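Local coordinates for albumin-1 (Psophocarpus tetragonolobus, PDB 1WBA), which serves as a seed storage protein of the winged bean and belongs to the leguminous Kunitz-type protease inhibitor family, at residues 11-16 with 57-62. Sequence-based numbering, arbitrary orientation.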
loop_
_atom_site.group_PDB
_atom_site.type_symbol
_atom_site.label_atom_id
_atom_site.label_comp_id
_atom_site.label_asym_id
_atom_site.label_seq_id
_atom_site.Cartn_x
_atom_site.Cartn_y
_atom_site.Cartn_z
ATOM N N ASN A 11 0.138 2.714 19.593
ATOM C CA ASN A 11 0.730 1.439 19.936
ATOM C C ASN A 11 1.577 0.981 18.741
ATOM O O ASN A 11 1.309 1.373 17.610
ATOM C CB ASN A 11 -0.355 0.415 20.223
ATOM C CG ASN A 11 -1.188 0.787 21.418
ATOM O OD1 ASN A 11 -2.402 0.892 21.322
ATOM N ND2 ASN A 11 -0.541 1.007 22.547
ATOM N N LYS A 12 2.624 0.199 18.990
ATOM C CA LYS A 12 3.457 -0.299 17.896
ATOM C C LYS A 12 2.660 -1.253 17.014
ATOM O O LYS A 12 1.817 -2.013 17.503
ATOM C CB LYS A 12 4.676 -1.040 18.422
ATOM C CG LYS A 12 5.600 -0.200 19.259
ATOM C CD LYS A 12 6.711 -1.098 19.717
ATOM C CE LYS A 12 7.627 -0.440 20.702
ATOM N NZ LYS A 12 8.640 -1.439 21.152
ATOM N N LEU A 13 2.920 -1.194 15.712
ATOM C CA LEU A 13 2.243 -2.068 14.773
ATOM C C LEU A 13 2.721 -3.480 15.064
ATOM O O LEU A 13 3.880 -3.688 15.401
ATOM C CB LEU A 13 2.608 -1.696 13.338
ATOM C CG LEU A 13 1.498 -1.163 12.436
ATOM C CD1 LEU A 13 0.880 0.065 13.051
ATOM C CD2 LEU A 13 2.045 -0.867 11.052
ATOM N N VAL A 14 1.825 -4.443 14.947
ATOM C CA VAL A 14 2.173 -5.819 15.206
ATOM C C VAL A 14 2.395 -6.520 13.879
ATOM O O VAL A 14 1.574 -6.414 12.978
ATOM C CB VAL A 14 1.053 -6.539 16.005
ATOM C CG1 VAL A 14 1.330 -8.035 16.069
ATOM C CG2 VAL A 14 0.956 -5.955 17.406
ATOM N N ASN A 15 3.512 -7.233 13.779
ATOM C CA ASN A 15 3.854 -7.965 12.573
ATOM C C ASN A 15 2.734 -8.978 12.266
ATOM O O ASN A 15 2.330 -9.746 13.146
ATOM C CB ASN A 15 5.208 -8.660 12.755
ATOM C CG ASN A 15 5.741 -9.279 11.468
ATOM O OD1 ASN A 15 5.199 -9.073 10.365
ATOM N ND2 ASN A 15 6.824 -10.027 11.597
ATOM N N ARG A 16 2.210 -8.914 11.036
ATOM C CA ARG A 16 1.136 -9.778 10.534
ATOM C C ARG A 16 -0.245 -9.362 11.023
ATOM O O ARG A 16 -1.227 -10.074 10.816
ATOM C CB ARG A 16 1.387 -11.253 10.884
ATOM C CG ARG A 16 2.493 -11.900 10.067
ATOM C CD ARG A 16 2.809 -13.296 10.570
ATOM N NE ARG A 16 3.971 -13.256 11.449
ATOM C CZ ARG A 16 3.965 -13.596 12.732
ATOM N NH1 ARG A 16 2.850 -14.023 13.311
ATOM N NH2 ARG A 16 5.072 -13.452 13.453
ATOM N N THR A 57 -5.918 -4.398 5.636
ATOM C CA THR A 57 -4.789 -5.128 5.090
ATOM C C THR A 57 -3.911 -5.722 6.197
ATOM O O THR A 57 -3.808 -5.158 7.296
ATOM C CB THR A 57 -3.854 -4.184 4.278
ATOM O OG1 THR A 57 -3.611 -2.990 5.035
ATOM C CG2 THR A 57 -4.472 -3.793 2.947
ATOM N N SER A 58 -3.335 -6.890 5.936
ATOM C CA SER A 58 -2.376 -7.476 6.876
ATOM C C SER A 58 -1.040 -6.912 6.412
ATOM O O SER A 58 -0.800 -6.775 5.191
ATOM C CB SER A 58 -2.323 -8.992 6.754
ATOM O OG SER A 58 -3.602 -9.527 6.997
ATOM N N ILE A 59 -0.192 -6.561 7.371
ATOM C CA ILE A 59 1.124 -6.012 7.079
ATOM C C ILE A 59 2.118 -6.973 7.739
ATOM O O ILE A 59 2.092 -7.167 8.961
ATOM C CB ILE A 59 1.247 -4.570 7.632
ATOM C CG1 ILE A 59 0.139 -3.701 7.020
ATOM C CG2 ILE A 59 2.625 -4.003 7.321
ATOM C CD1 ILE A 59 0.074 -2.313 7.537
ATOM N N SER A 60 2.934 -7.624 6.915
ATOM C CA SER A 60 3.887 -8.634 7.386
ATOM C C SER A 60 5.306 -8.423 6.905
ATOM O O SER A 60 5.530 -7.886 5.823
ATOM C CB SER A 60 3.443 -10.017 6.883
ATOM O OG SER A 60 2.076 -10.246 7.179
ATOM N N SER A 61 6.272 -8.885 7.693
ATOM C CA SER A 61 7.647 -8.780 7.268
ATOM C C SER A 61 7.793 -9.721 6.061
ATOM O O SER A 61 7.189 -10.803 6.004
ATOM C CB SER A 61 8.609 -9.193 8.392
ATOM O OG SER A 61 8.294 -10.473 8.894
ATOM N N GLU A 62 8.528 -9.260 5.062
ATOM C CA GLU A 62 8.768 -10.047 3.871
ATOM C C GLU A 62 9.580 -11.290 4.256
ATOM O O GLU A 62 9.319 -12.382 3.775
ATOM C CB GLU A 62 9.511 -9.183 2.845
ATOM C CG GLU A 62 10.115 -9.965 1.715
ATOM C CD GLU A 62 10.782 -9.097 0.695
ATOM O OE1 GLU A 62 11.842 -8.521 0.977
ATOM O OE2 GLU A 62 10.233 -9.000 -0.407
#
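Asn15 meets Ser61 through both ends of its carboxamide. Its OD1 accepts a hydrogen bond from the backbone N of Ser61, 2.9 Å away, the donor tilted 24° from the carbonyl plane, while its ND2 donates to Ser61 OG at 3.1 Å with an N-H...O angle of 155°. The orientation of the amide follows from OD1 facing the Ser61 N-H and ND2 facing Pro69 O, to which it also bonds. Chi1 (-171°) sets CG anti to the backbone N, beside the carbonyl carbon, and the end of the side chain comes nearer the strand than its first bond would suggest. Ser61 OG bonds to Asp63 O as well, so these polar groups of two buried residues are tied into the neighbouring loops.

One residue on, the backbone takes over: Arg16 N bonds to Ile59 O at 2.7 Å. The bond lies just before strand 17-23, at the end of the loop; that strand is the antiparallel partner of strand 56-61 in the beta-trefoil fold of Kunitz-type inhibitors. The CA atoms of Arg16 and Ser60 lie 4.3 Å apart here. The arginine side chain leaves the backbone away from the strand, though CB and CG still brush Ser60 OG, CG at 3.4 Å, and its NE bonds to Gln68 OE1.

Ile59, whose backbone supplies that acceptor, adds an apolar touch through its side chain: CD1 lies 4.3 Å from Leu13 CD2, methyl against methyl. Both side chains also rest on Phe169 of strand 166-171, which pairs with strand 17-23 too.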